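Local coordinates for putative capsid protein of prophage (Escherichia coli CFT073, PDB 3BQW) that probably serves as the major shell-forming subunit of a tailed-phage capsid, although its function has not been established directly, at residues 30-35 against 135-140; 91-96 against 115-120; 171-176 against 346-351; 187-192 against 218-223; 295-300 against 307-312. All coordinates share one frame; numbering follows the deposited sequence.

Contact 1 of 5, residues 30-35 against 135-140; sequences LFTTLF and RVEWLA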
# COMPACT_ATOMS: atom_id res chain seq x y z
N LEU A 30 1.74 -2.54 5.31
CA LEU A 30 1.30 -2.01 6.60
C LEU A 30 0.22 -0.91 6.56
O LEU A 30 -0.77 -1.01 7.24
CB LEU A 30 2.50 -1.52 7.40
CG LEU A 30 2.21 -1.05 8.84
CD1 LEU A 30 1.81 -2.19 9.69
CD2 LEU A 30 3.40 -0.26 9.41
N PHE A 31 0.46 0.17 5.81
CA PHE A 31 -0.49 1.29 5.76
C PHE A 31 -1.83 0.85 5.19
O PHE A 31 -2.89 1.20 5.73
CB PHE A 31 0.08 2.47 5.00
CG PHE A 31 1.03 3.31 5.80
CD1 PHE A 31 2.29 2.82 6.16
CD2 PHE A 31 0.66 4.58 6.24
CE1 PHE A 31 3.19 3.61 6.91
CE2 PHE A 31 1.55 5.37 7.00
CZ PHE A 31 2.82 4.88 7.33
N THR A 32 -1.78 0.00 4.15
CA THR A 32 -2.97 -0.59 3.60
C THR A 32 -3.73 -1.38 4.68
O THR A 32 -4.96 -1.20 4.86
CB THR A 32 -2.64 -1.48 2.43
OG1 THR A 32 -1.94 -0.71 1.44
CG2 THR A 32 -3.94 -2.08 1.85
N THR A 33 -3.01 -2.21 5.41
CA THR A 33 -3.60 -3.03 6.43
C THR A 33 -4.18 -2.24 7.61
O THR A 33 -5.23 -2.57 8.12
CB THR A 33 -2.58 -4.06 6.91
OG1 THR A 33 -2.18 -4.87 5.78
CG2 THR A 33 -3.20 -4.98 8.00
N LEU A 34 -3.47 -1.22 8.08
CA LEU A 34 -3.93 -0.48 9.24
C LEU A 34 -5.07 0.46 8.87
O LEU A 34 -6.06 0.56 9.60
CB LEU A 34 -2.78 0.33 9.85
CG LEU A 34 -1.71 -0.47 10.59
CD1 LEU A 34 -0.55 0.41 10.95
CD2 LEU A 34 -2.30 -1.12 11.81
N PHE A 35 -4.92 1.16 7.74
CA PHE A 35 -5.72 2.34 7.49
C PHE A 35 -6.64 2.24 6.26
O PHE A 35 -7.51 3.09 6.09
CB PHE A 35 -4.77 3.58 7.37
CG PHE A 35 -3.92 3.80 8.60
CD1 PHE A 35 -4.51 3.94 9.86
CD2 PHE A 35 -2.54 3.91 8.49
CE1 PHE A 35 -3.74 4.13 10.99
CE2 PHE A 35 -1.76 4.12 9.62
CZ PHE A 35 -2.36 4.23 10.88
N ARG A 135 1.99 -0.54 -5.42
CA ARG A 135 1.40 0.72 -5.89
C ARG A 135 0.33 1.21 -4.92
O ARG A 135 0.28 2.38 -4.61
CB ARG A 135 0.82 0.58 -7.30
CG ARG A 135 -0.07 1.78 -7.77
CD ARG A 135 0.74 2.85 -8.38
NE ARG A 135 1.48 2.25 -9.47
CZ ARG A 135 2.58 2.75 -10.04
NH1 ARG A 135 3.10 3.93 -9.63
NH2 ARG A 135 3.14 2.06 -11.03
N VAL A 136 -0.52 0.31 -4.46
CA VAL A 136 -1.53 0.68 -3.50
C VAL A 136 -0.93 1.24 -2.20
O VAL A 136 -1.45 2.21 -1.65
CB VAL A 136 -2.49 -0.50 -3.21
CG1 VAL A 136 -3.42 -0.18 -2.06
CG2 VAL A 136 -3.30 -0.83 -4.44
N GLU A 137 0.16 0.63 -1.72
CA GLU A 137 0.80 1.07 -0.46
C GLU A 137 1.44 2.42 -0.64
O GLU A 137 1.40 3.24 0.29
CB GLU A 137 1.85 0.05 0.02
CG GLU A 137 2.63 0.40 1.29
CD GLU A 137 1.82 0.28 2.57
OE1 GLU A 137 0.60 0.07 2.50
OE2 GLU A 137 2.41 0.45 3.68
N TRP A 138 2.05 2.64 -1.80
CA TRP A 138 2.62 3.91 -2.17
C TRP A 138 1.54 4.99 -2.14
O TRP A 138 1.72 6.03 -1.54
CB TRP A 138 3.25 3.82 -3.56
CG TRP A 138 3.85 5.08 -4.06
CD1 TRP A 138 4.98 5.70 -3.58
CD2 TRP A 138 3.37 5.89 -5.14
NE1 TRP A 138 5.21 6.85 -4.28
CE2 TRP A 138 4.25 6.99 -5.25
CE3 TRP A 138 2.27 5.81 -6.01
CZ2 TRP A 138 4.07 7.99 -6.23
CZ3 TRP A 138 2.10 6.79 -6.98
CH2 TRP A 138 2.98 7.88 -7.07
N LEU A 139 0.41 4.71 -2.78
CA LEU A 139 -0.72 5.59 -2.75
C LEU A 139 -1.23 5.81 -1.32
O LEU A 139 -1.53 6.92 -0.96
CB LEU A 139 -1.85 5.05 -3.65
CG LEU A 139 -1.62 5.18 -5.16
CD1 LEU A 139 -2.72 4.43 -5.94
CD2 LEU A 139 -1.54 6.61 -5.57
N ALA A 140 -1.31 4.76 -0.51
CA ALA A 140 -1.75 4.84 0.89
C ALA A 140 -0.85 5.74 1.77
O ALA A 140 -1.34 6.64 2.49
CB ALA A 140 -1.85 3.43 1.51
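A short helix, 30-35, crosses the long helix 113-146 obliquely, its first turn facing it, and the contact is built on a buried carboxylate that accepts hydrogen bonds from backbone N-H groups of that turn. The long helix is consistent with the spine helix of the HK97-type capsid fold. The local axes approach to 8.5 Å and cross at 66°, so only a few residues of each helix can meet. Along 135-140, Val136 comes first, with CG1 lying 3.8 Å from Thr32 OG1. Glu137 does the main work. Its CG is anti to the backbone N, and a bend at chi2 (74°) turns the carboxylate toward the start of helix 30-35. OE2 takes the N-H of Phe31 (N to OE2 2.9 Å, 157° at the hydrogen), while OE1 takes that of Thr32 (N to OE1 2.9 Å), each through its syn lone pair. OE1 also accepts from the Thr32 hydroxyl, OG1 to OE1 2.9 Å, approached nearly along the C-O axis. OE2 has a second, weak donor in Tyr262 OH. With both oxygens so served at a helix N-terminus, the buried group is probably held as the anion. OE2 lies at the edge of the Phe31 ring, 3.4 Å from its CD1. Ala140 adds an apolar contact, its CB 4.1 Å from Phe31 CB.

Contact 2 of 5, residues 91-96 against 115-120; sequences HEIDPT and YRRMRL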
# COMPACT_ATOMS: atom_id res chain seq x y z
N HIS A 91 4.17 -10.49 -17.78
CA HIS A 91 5.48 -11.10 -17.84
C HIS A 91 5.43 -12.22 -18.85
O HIS A 91 4.42 -12.89 -18.99
CB HIS A 91 5.85 -11.71 -16.49
CG HIS A 91 6.06 -10.71 -15.39
ND1 HIS A 91 7.31 -10.37 -14.91
CD2 HIS A 91 5.17 -10.02 -14.63
CE1 HIS A 91 7.18 -9.49 -13.93
NE2 HIS A 91 5.89 -9.26 -13.75
N GLU A 92 6.55 -12.44 -19.53
CA GLU A 92 6.73 -13.60 -20.39
C GLU A 92 6.92 -14.88 -19.55
O GLU A 92 7.54 -14.86 -18.47
CB GLU A 92 7.92 -13.39 -21.34
CG GLU A 92 8.27 -14.67 -22.16
CD GLU A 92 9.44 -14.49 -23.13
OE1 GLU A 92 9.92 -13.35 -23.31
OE2 GLU A 92 9.88 -15.52 -23.71
N ILE A 93 6.37 -15.98 -20.04
CA ILE A 93 6.53 -17.30 -19.43
C ILE A 93 7.58 -18.04 -20.23
O ILE A 93 7.30 -18.56 -21.30
CB ILE A 93 5.21 -18.09 -19.41
CG1 ILE A 93 4.10 -17.25 -18.73
CG2 ILE A 93 5.40 -19.48 -18.76
CD1 ILE A 93 4.30 -16.95 -17.24
N ASP A 94 8.81 -18.02 -19.73
CA ASP A 94 9.96 -18.58 -20.43
C ASP A 94 10.33 -19.93 -19.84
O ASP A 94 10.98 -19.98 -18.81
CB ASP A 94 11.15 -17.63 -20.32
CG ASP A 94 12.39 -18.15 -21.04
OD1 ASP A 94 12.48 -19.35 -21.42
OD2 ASP A 94 13.31 -17.32 -21.21
N PRO A 95 9.96 -21.02 -20.51
CA PRO A 95 10.23 -22.34 -19.92
C PRO A 95 11.69 -22.76 -19.91
O PRO A 95 12.00 -23.81 -19.37
CB PRO A 95 9.40 -23.29 -20.79
CG PRO A 95 9.27 -22.59 -22.10
CD PRO A 95 9.29 -21.12 -21.82
N THR A 96 12.57 -21.95 -20.47
CA THR A 96 13.99 -22.25 -20.40
C THR A 96 14.62 -21.80 -19.07
O THR A 96 15.78 -22.07 -18.83
CB THR A 96 14.77 -21.62 -21.59
OG1 THR A 96 15.00 -20.23 -21.31
N TYR A 115 4.03 -28.79 -15.57
CA TYR A 115 4.30 -28.44 -14.18
C TYR A 115 5.18 -27.20 -14.11
O TYR A 115 4.94 -26.32 -13.28
CB TYR A 115 4.99 -29.59 -13.45
CG TYR A 115 5.22 -29.28 -11.99
CD1 TYR A 115 4.19 -29.44 -11.06
CD2 TYR A 115 6.45 -28.79 -11.54
CE1 TYR A 115 4.38 -29.13 -9.72
CE2 TYR A 115 6.65 -28.48 -10.20
CZ TYR A 115 5.61 -28.65 -9.30
OH TYR A 115 5.80 -28.35 -7.96
N ARG A 116 6.17 -27.15 -14.99
CA ARG A 116 7.10 -26.05 -15.07
C ARG A 116 6.44 -24.76 -15.57
O ARG A 116 6.75 -23.70 -15.08
CB ARG A 116 8.27 -26.40 -15.97
CG ARG A 116 9.09 -27.59 -15.50
CD ARG A 116 10.06 -27.97 -16.59
NE ARG A 116 10.95 -26.86 -16.86
CZ ARG A 116 12.01 -26.56 -16.12
NH1 ARG A 116 12.32 -27.31 -15.06
NH2 ARG A 116 12.76 -25.49 -16.43
N ARG A 117 5.56 -24.86 -16.57
CA ARG A 117 4.83 -23.68 -17.03
C ARG A 117 3.99 -23.15 -15.87
O ARG A 117 3.98 -21.95 -15.62
CB ARG A 117 3.96 -23.97 -18.26
CG ARG A 117 4.68 -23.77 -19.61
CD ARG A 117 3.80 -24.15 -20.83
NE ARG A 117 2.57 -23.35 -20.89
CZ ARG A 117 1.37 -23.73 -20.46
NH1 ARG A 117 1.17 -24.95 -19.97
NH2 ARG A 117 0.34 -22.90 -20.56
N MET A 118 3.33 -24.06 -15.15
CA MET A 118 2.49 -23.71 -14.00
C MET A 118 3.28 -22.97 -12.94
O MET A 118 2.80 -22.00 -12.39
CB MET A 118 1.88 -24.94 -13.34
CG MET A 118 0.93 -25.76 -14.19
SD MET A 118 -0.57 -24.94 -14.68
CE MET A 118 -0.66 -23.63 -13.40
N ARG A 119 4.48 -23.47 -12.63
CA ARG A 119 5.38 -22.79 -11.69
C ARG A 119 5.72 -21.38 -12.13
O ARG A 119 5.76 -20.47 -11.30
CB ARG A 119 6.69 -23.55 -11.52
CG ARG A 119 6.54 -24.91 -10.87
CD ARG A 119 6.11 -24.81 -9.41
NE ARG A 119 6.98 -23.95 -8.59
CZ ARG A 119 8.15 -24.32 -8.08
NH1 ARG A 119 8.67 -25.51 -8.32
NH2 ARG A 119 8.83 -23.47 -7.33
N LEU A 120 6.00 -21.19 -13.41
CA LEU A 120 6.34 -19.86 -13.93
C LEU A 120 5.14 -18.93 -13.94
O LEU A 120 5.28 -17.75 -13.63
CB LEU A 120 6.93 -19.96 -15.33
CG LEU A 120 8.27 -20.70 -15.40
CD1 LEU A 120 8.71 -20.86 -16.83
CD2 LEU A 120 9.31 -20.00 -14.60
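Strand 90-92 runs out into a loop that folds across the N-terminal part of helix 113-146, and an Asx turn shapes that loop. Asp94 OD1 accepts both from Thr96 N at 2.8 Å and from Thr96 OG1, each donor lying above the carboxylate plane, which ties the chain down around Pro95. The helix answers with Leu120, which points at the loop. Its CD1 presses on the backbone, 3.1 Å from Asp94 O and 3.7 Å from Pro95 CA. The Ile93 and Leu120 side chains run antiparallel alongside one another, Ile93 CG2 lying 3.8 Å from Leu120 CB. One turn earlier, Arg116 bends at chi3 so that NH2 offers a straight but weak bond to Pro95 O (3.5 Å, 172° at the hydrogen), Pro95 O lying at the edge of the guanidinium, in its plane; its NH1 is bound to Leu110 O. Arg117 pairs with Glu327 of strand 327-338, whose backbone also bonds Ile93, so Ile93 is held between strand 327-338 and the helix.

Contact 3 of 5, residues 171-176 against 346-351; sequences IEQADG and VTVKIA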
# COMPACT_ATOMS: atom_id res chain seq x y z
N ILE A 171 3.86 18.31 9.95
CA ILE A 171 4.69 19.09 10.86
C ILE A 171 6.15 18.86 10.50
O ILE A 171 6.55 17.76 10.17
CB ILE A 171 4.45 18.65 12.33
CG1 ILE A 171 2.98 18.91 12.74
CG2 ILE A 171 5.45 19.31 13.27
CD1 ILE A 171 2.61 18.43 14.19
N GLU A 172 6.95 19.90 10.56
CA GLU A 172 8.39 19.74 10.41
C GLU A 172 9.10 20.24 11.65
O GLU A 172 8.86 21.34 12.08
CB GLU A 172 8.89 20.51 9.19
CG GLU A 172 8.38 19.91 7.91
CD GLU A 172 9.04 20.50 6.67
OE1 GLU A 172 9.68 21.56 6.79
OE2 GLU A 172 8.91 19.89 5.59
N GLN A 173 9.98 19.42 12.21
CA GLN A 173 10.77 19.85 13.36
C GLN A 173 11.61 21.11 13.08
O GLN A 173 11.82 21.92 13.98
CB GLN A 173 11.63 18.73 13.90
CG GLN A 173 10.82 17.71 14.73
CD GLN A 173 11.68 16.85 15.64
OE1 GLN A 173 11.20 16.27 16.63
NE2 GLN A 173 12.94 16.74 15.32
N ALA A 174 12.05 21.29 11.84
CA ALA A 174 12.81 22.49 11.47
C ALA A 174 12.04 23.81 11.61
O ALA A 174 12.68 24.83 11.59
CB ALA A 174 13.35 22.35 10.04
N ASP A 175 10.71 23.79 11.74
CA ASP A 175 9.92 24.97 12.12
C ASP A 175 9.80 25.13 13.64
O ASP A 175 9.14 26.05 14.13
CB ASP A 175 8.50 24.89 11.56
CG ASP A 175 8.46 24.82 10.06
OD1 ASP A 175 9.43 25.27 9.41
OD2 ASP A 175 7.44 24.32 9.54
N GLY A 176 10.41 24.23 14.40
CA GLY A 176 10.36 24.30 15.85
C GLY A 176 11.57 23.67 16.50
O GLY A 176 12.70 23.94 16.11
N VAL A 346 -1.29 12.59 11.62
CA VAL A 346 -0.30 13.63 11.77
C VAL A 346 1.05 13.05 11.32
O VAL A 346 1.45 11.99 11.75
CB VAL A 346 -0.22 14.12 13.25
CG1 VAL A 346 0.91 15.13 13.44
CG2 VAL A 346 -1.61 14.69 13.74
N THR A 347 1.73 13.75 10.43
CA THR A 347 3.07 13.33 9.96
C THR A 347 4.13 14.37 10.39
O THR A 347 3.96 15.59 10.22
CB THR A 347 3.09 13.13 8.43
OG1 THR A 347 2.10 12.15 8.07
CG2 THR A 347 4.48 12.69 7.91
N VAL A 348 5.22 13.87 10.95
CA VAL A 348 6.29 14.71 11.45
C VAL A 348 7.61 14.35 10.79
O VAL A 348 7.99 13.18 10.77
CB VAL A 348 6.42 14.67 12.98
CG1 VAL A 348 7.46 15.76 13.51
CG2 VAL A 348 5.05 14.84 13.63
N LYS A 349 8.25 15.35 10.19
CA LYS A 349 9.62 15.24 9.67
C LYS A 349 10.58 15.65 10.77
O LYS A 349 10.60 16.80 11.18
CB LYS A 349 9.80 16.13 8.46
CG LYS A 349 11.08 15.92 7.67
CD LYS A 349 11.14 16.90 6.51
CE LYS A 349 12.54 17.01 5.94
NZ LYS A 349 12.87 15.77 5.18
N ILE A 350 11.35 14.71 11.28
CA ILE A 350 12.25 15.03 12.35
C ILE A 350 13.52 15.65 11.77
O ILE A 350 13.85 15.50 10.61
CB ILE A 350 12.56 13.86 13.34
CG1 ILE A 350 13.48 12.81 12.69
CG2 ILE A 350 11.23 13.27 13.96
CD1 ILE A 350 14.27 11.94 13.67
N ALA A 351 14.20 16.41 12.60
CA ALA A 351 15.44 17.03 12.22
C ALA A 351 16.25 17.19 13.49
O ALA A 351 17.31 17.76 13.39
CB ALA A 351 15.18 18.41 11.56
O HOH W 1 12.03 19.16 9.90
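Ile171 opens the pairing with two backbone bonds that straddle Val348. Its N donates to Thr347 O at 2.7 Å, nearly along the C=O axis, and its O accepts from Lys349 N at 2.9 Å. The same oxygen draws a CA-H contact from Val348 CA, 3.3 Å away. On one face of the sheet, Ile171 CB is 4.1 Å from Val348 CG2, the two side chains parallel, and Ile171 CD1 reaches obliquely to Val346 CG1 at 3.8 Å. Tyr196 of helix 190-198 packs on this Ile171-Val348 face. Glu172 projects to the other face beside Lys349, its OE2 3.8 Å from the lysine CD; the ammonium bonds Asp280. This is a parallel ladder in a mixed beta sheet: strand 346-349 pairs with 170-172 and, along its second edge, antiparallel with strand 281-285. The touching parts run only 11° apart. At Gln173 the chain of 171-176 leaves the ladder for a 3-10 turn, yet Gln173 N still donates to Lys349 O (2.9 Å, 172° at the hydrogen), and its side chain runs alongside Ile350, with CG also near Val348 CG1. Ala174 N is linked to Lys349 O through one water, which accepts from the amide at 2.9 Å and donates to the carbonyl.

Contact 4 of 5, residues 187-192 against 218-223; sequences HYPIYD and RSFKKF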
# COMPACT_ATOMS: atom_id res chain seq x y z
N HIS A 187 16.16 15.46 27.93
CA HIS A 187 14.94 15.79 27.21
C HIS A 187 13.91 14.65 27.25
O HIS A 187 14.26 13.47 27.13
CB HIS A 187 15.27 16.14 25.77
CG HIS A 187 14.15 16.81 25.06
ND1 HIS A 187 13.47 16.22 24.02
CD2 HIS A 187 13.56 18.01 25.28
CE1 HIS A 187 12.51 17.04 23.61
NE2 HIS A 187 12.55 18.13 24.36
N TYR A 188 12.65 15.01 27.46
CA TYR A 188 11.53 14.08 27.43
C TYR A 188 10.84 14.16 26.07
O TYR A 188 10.01 15.04 25.86
CB TYR A 188 10.55 14.39 28.56
CG TYR A 188 11.12 14.09 29.94
CD1 TYR A 188 10.80 12.91 30.61
CD2 TYR A 188 12.00 14.98 30.56
CE1 TYR A 188 11.34 12.63 31.86
CE2 TYR A 188 12.53 14.71 31.82
CZ TYR A 188 12.19 13.53 32.46
OH TYR A 188 12.71 13.25 33.70
N PRO A 189 11.20 13.26 25.13
CA PRO A 189 10.60 13.32 23.80
C PRO A 189 9.10 13.03 23.75
O PRO A 189 8.45 13.44 22.79
CB PRO A 189 11.41 12.29 22.99
CG PRO A 189 11.94 11.37 23.98
CD PRO A 189 12.19 12.16 25.22
N ILE A 190 8.55 12.37 24.76
CA ILE A 190 7.11 12.14 24.86
C ILE A 190 6.28 13.42 24.78
O ILE A 190 5.17 13.41 24.26
CB ILE A 190 6.74 11.33 26.16
CG1 ILE A 190 5.35 10.69 26.04
CG2 ILE A 190 6.80 12.20 27.47
CD1 ILE A 190 5.10 9.59 27.14
N TYR A 191 6.81 14.53 25.28
CA TYR A 191 6.04 15.77 25.30
C TYR A 191 5.98 16.43 23.94
O TYR A 191 5.01 17.14 23.63
CB TYR A 191 6.53 16.70 26.42
CG TYR A 191 6.22 16.10 27.77
CD1 TYR A 191 4.89 15.97 28.21
CD2 TYR A 191 7.24 15.64 28.61
CE1 TYR A 191 4.58 15.39 29.44
CE2 TYR A 191 6.95 15.06 29.84
CZ TYR A 191 5.61 14.93 30.25
OH TYR A 191 5.31 14.36 31.47
N ASP A 192 6.98 16.17 23.10
CA ASP A 192 6.88 16.56 21.70
C ASP A 192 5.87 15.70 20.97
O ASP A 192 5.06 16.20 20.19
CB ASP A 192 8.22 16.45 21.01
CG ASP A 192 9.31 17.25 21.69
OD1 ASP A 192 9.10 18.42 22.06
OD2 ASP A 192 10.39 16.68 21.87
N ARG A 218 15.27 6.50 20.21
CA ARG A 218 16.02 5.55 21.04
C ARG A 218 17.18 6.17 21.79
O ARG A 218 17.53 5.73 22.89
CB ARG A 218 16.57 4.46 20.09
CG ARG A 218 16.68 3.09 20.62
CD ARG A 218 17.04 2.12 19.48
NE ARG A 218 18.34 2.46 18.87
CZ ARG A 218 18.64 2.31 17.59
NH1 ARG A 218 17.77 1.81 16.74
NH2 ARG A 218 19.84 2.66 17.14
N SER A 219 17.82 7.17 21.19
CA SER A 219 18.99 7.81 21.80
C SER A 219 18.66 8.66 23.03
O SER A 219 19.56 9.07 23.76
CB SER A 219 19.72 8.69 20.78
OG SER A 219 18.98 9.85 20.46
N PHE A 220 17.38 8.93 23.27
CA PHE A 220 16.95 9.65 24.46
C PHE A 220 16.80 8.71 25.65
O PHE A 220 15.92 7.87 25.66
CB PHE A 220 15.60 10.34 24.25
CG PHE A 220 15.65 11.53 23.33
CD1 PHE A 220 16.13 12.75 23.78
CD2 PHE A 220 15.18 11.44 22.03
CE1 PHE A 220 16.16 13.85 22.94
CE2 PHE A 220 15.21 12.54 21.19
CZ PHE A 220 15.71 13.74 21.65
N LYS A 221 17.66 8.90 26.64
CA LYS A 221 17.57 8.22 27.94
C LYS A 221 16.14 8.22 28.52
O LYS A 221 15.69 7.22 29.09
CB LYS A 221 18.52 8.89 28.93
CG LYS A 221 18.94 8.03 30.12
CD LYS A 221 19.62 8.90 31.20
CE LYS A 221 20.44 8.05 32.18
NZ LYS A 221 21.76 7.61 31.63
N LYS A 222 15.43 9.34 28.36
CA LYS A 222 14.10 9.48 28.91
C LYS A 222 13.06 8.73 28.09
O LYS A 222 12.02 8.35 28.63
CB LYS A 222 13.72 10.96 29.05
CG LYS A 222 14.67 11.78 29.93
CD LYS A 222 14.85 11.16 31.30
CE LYS A 222 15.65 12.07 32.23
NZ LYS A 222 16.23 11.27 33.34
N PHE A 223 13.32 8.49 26.81
CA PHE A 223 12.50 7.54 26.08
C PHE A 223 12.72 6.11 26.59
O PHE A 223 11.76 5.38 26.82
CB PHE A 223 12.72 7.61 24.56
CG PHE A 223 12.22 6.40 23.84
CD1 PHE A 223 10.86 6.21 23.67
CD2 PHE A 223 13.10 5.42 23.41
CE1 PHE A 223 10.38 5.07 23.03
CE2 PHE A 223 12.63 4.27 22.76
CZ PHE A 223 11.27 4.10 22.58
O HOH W 2 16.36 11.90 27.26
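Segments 187-192 and 218-223 come closest where Tyr188 CA stands 5.5 Å from Lys222 CA, yet no direct hydrogen bond joins them; one water bridges the backbones, donating to His187 O at 2.6 Å and accepting from Lys222 N. Lys222 CB also touches His187 O, 3.2 Å away. A bend at chi2 (-54°) then lays the rest of the lysine across one face of the Tyr188 ring, a CH-pi contact with CG 3.9 Å from the ring centroid and only 7° off the normal. Both segments lead into helices, 190-198 and 221-226, and Phe220 occupies the N-cap position of the second. Pro189 CG packs against both phenylalanines there, 3.8 Å from Phe220 CG and 3.9 Å from Phe223 CB, while Pro189 CB sits over one face of the Phe220 ring, toward the rim. The His187 ring meets Phe220 obliquely, planes 48° apart, burying His187 ND1, which has no polar partner in the model. Trp179 meets the Phe220 ring edge-to-face, and Leu217 of helix 211-218 touches both Pro189 and Phe223.

Contact 5 of 5, residues 295-300 against 307-312; sequences YGAIMD and GATQNM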
# COMPACT_ATOMS: atom_id res chain seq x y z
N TYR A 295 -11.82 -0.53 -5.90
CA TYR A 295 -11.39 -1.08 -7.20
C TYR A 295 -12.39 -0.70 -8.29
O TYR A 295 -13.58 -1.00 -8.18
CB TYR A 295 -11.24 -2.60 -7.10
CG TYR A 295 -10.10 -3.02 -6.21
CD1 TYR A 295 -8.87 -3.38 -6.74
CD2 TYR A 295 -10.26 -3.03 -4.82
CE1 TYR A 295 -7.80 -3.76 -5.89
CE2 TYR A 295 -9.22 -3.42 -3.98
CZ TYR A 295 -7.99 -3.78 -4.53
OH TYR A 295 -6.96 -4.14 -3.68
N GLY A 296 -11.91 -0.06 -9.35
CA GLY A 296 -12.74 0.22 -10.49
C GLY A 296 -12.93 -1.07 -11.24
O GLY A 296 -12.18 -2.03 -11.02
N ALA A 297 -13.92 -1.10 -12.11
CA ALA A 297 -14.18 -2.28 -12.96
C ALA A 297 -12.99 -2.66 -13.84
O ALA A 297 -12.27 -1.80 -14.36
CB ALA A 297 -15.43 -2.07 -13.85
N ILE A 298 -12.83 -3.96 -14.02
CA ILE A 298 -11.90 -4.51 -14.99
C ILE A 298 -12.43 -4.19 -16.38
O ILE A 298 -13.62 -4.36 -16.65
CB ILE A 298 -11.75 -6.01 -14.81
CG1 ILE A 298 -11.37 -6.36 -13.36
CG2 ILE A 298 -10.71 -6.55 -15.80
CD1 ILE A 298 -9.97 -5.94 -12.98
N MET A 299 -11.54 -3.71 -17.26
CA MET A 299 -11.93 -3.17 -18.56
C MET A 299 -11.51 -4.06 -19.75
O MET A 299 -11.84 -3.76 -20.89
CB MET A 299 -11.43 -1.72 -18.73
CG MET A 299 -12.22 -0.69 -17.88
SD MET A 299 -14.06 -0.73 -18.04
CE MET A 299 -14.25 0.35 -19.46
N ASP A 300 -10.81 -5.16 -19.46
CA ASP A 300 -10.43 -6.16 -20.45
C ASP A 300 -11.65 -6.77 -21.17
O ASP A 300 -12.63 -7.18 -20.52
CB ASP A 300 -9.66 -7.29 -19.74
CG ASP A 300 -9.14 -8.33 -20.71
OD1 ASP A 300 -8.24 -8.00 -21.51
OD2 ASP A 300 -9.64 -9.47 -20.66
N GLY A 307 -18.72 -11.24 -18.23
CA GLY A 307 -19.31 -10.62 -17.04
C GLY A 307 -18.45 -10.72 -15.78
O GLY A 307 -19.00 -10.98 -14.69
N ALA A 308 -17.13 -10.54 -15.92
CA ALA A 308 -16.19 -10.66 -14.77
C ALA A 308 -15.46 -9.32 -14.43
O ALA A 308 -14.33 -9.31 -13.89
CB ALA A 308 -15.21 -11.77 -15.03
N THR A 309 -16.13 -8.21 -14.74
CA THR A 309 -15.58 -6.87 -14.59
C THR A 309 -15.48 -6.40 -13.13
O THR A 309 -14.70 -5.49 -12.80
CB THR A 309 -16.42 -5.85 -15.40
OG1 THR A 309 -17.71 -5.68 -14.78
CG2 THR A 309 -16.60 -6.31 -16.87
N GLN A 310 -16.27 -7.00 -12.26
CA GLN A 310 -16.30 -6.59 -10.88
C GLN A 310 -15.35 -7.48 -10.12
O GLN A 310 -15.72 -8.54 -9.67
CB GLN A 310 -17.72 -6.66 -10.32
CG GLN A 310 -17.84 -6.05 -8.94
CD GLN A 310 -19.25 -5.57 -8.60
OE1 GLN A 310 -20.24 -6.20 -8.94
NE2 GLN A 310 -19.32 -4.43 -7.90
N ASN A 311 -14.11 -7.00 -9.98
CA ASN A 311 -12.99 -7.79 -9.48
C ASN A 311 -11.84 -6.93 -9.01
O ASN A 311 -11.52 -5.93 -9.66
CB ASN A 311 -12.47 -8.69 -10.62
CG ASN A 311 -12.99 -10.12 -10.54
OD1 ASN A 311 -12.93 -10.75 -9.49
ND2 ASN A 311 -13.51 -10.63 -11.66
N MET A 312 -11.19 -7.32 -7.91
CA MET A 312 -9.93 -6.70 -7.49
C MET A 312 -8.87 -6.95 -8.57
O MET A 312 -8.21 -6.02 -9.05
CB MET A 312 -9.44 -7.26 -6.16
CG MET A 312 -10.40 -7.06 -4.95
SD MET A 312 -9.64 -7.60 -3.40
CE MET A 312 -9.53 -9.34 -3.72
O HOH W 3 -9.97 -3.47 -10.30
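Two loops flanking the short helix 301-305 fold back on each other, so that the excursion between strands 292-295 and 314-319 is closed at its base, with a Met-aromatic contact at one end. Met312 lies over a face of Tyr295: its CG is 3.9 Å from the ring centroid, 9° off the normal, and SD follows obliquely at 4.7 Å from that centroid. At the other end Ile298 N donates to Thr309 O at 2.7 Å, in the carbonyl plane and on a lone pair. Ile298 packs on Asn311, CG1 to CB 3.8 Å. Between these ends a water can donate to Gly296 O (2.7 Å) and to Asn311 O (3.0 Å), though not to every acceptor near it at once. Further out, Asp300 caps the start of helix 301-305 and pairs with Lys316, while Gly307, at positive phi, ends it in a Schellman motif. The return loop is braced within itself: Asn311 ND2 donates to Ala308 O at 2.7 Å, from 37° above the carbonyl plane.

Overall arrangement
Helix 113-146 joins contacts 1 and 2: contact 1 sits near the chain's centre, and contact 2, both of whose segments fall between those of contact 1 in sequence, lies about 30 Å away between centres. Contacts 3 and 4 follow later, their centres about 16 Å apart; contact 3 pairs strand 170-172 with the C-terminal strand 346-349, thereby enclosing contacts 4 and 5 in sequence. Contact 5 lies about 41 Å from contact 3 (centres), at the end of strand 292-295, in the sheet that also holds 327-338. The longest separation, about 53 Å between centres, is that of contacts 2 and 4. Contacts 3 and 4, opposite contact 2 across the chain's centre, show an elongated subunit, consistent with an HK97-like capsid protein.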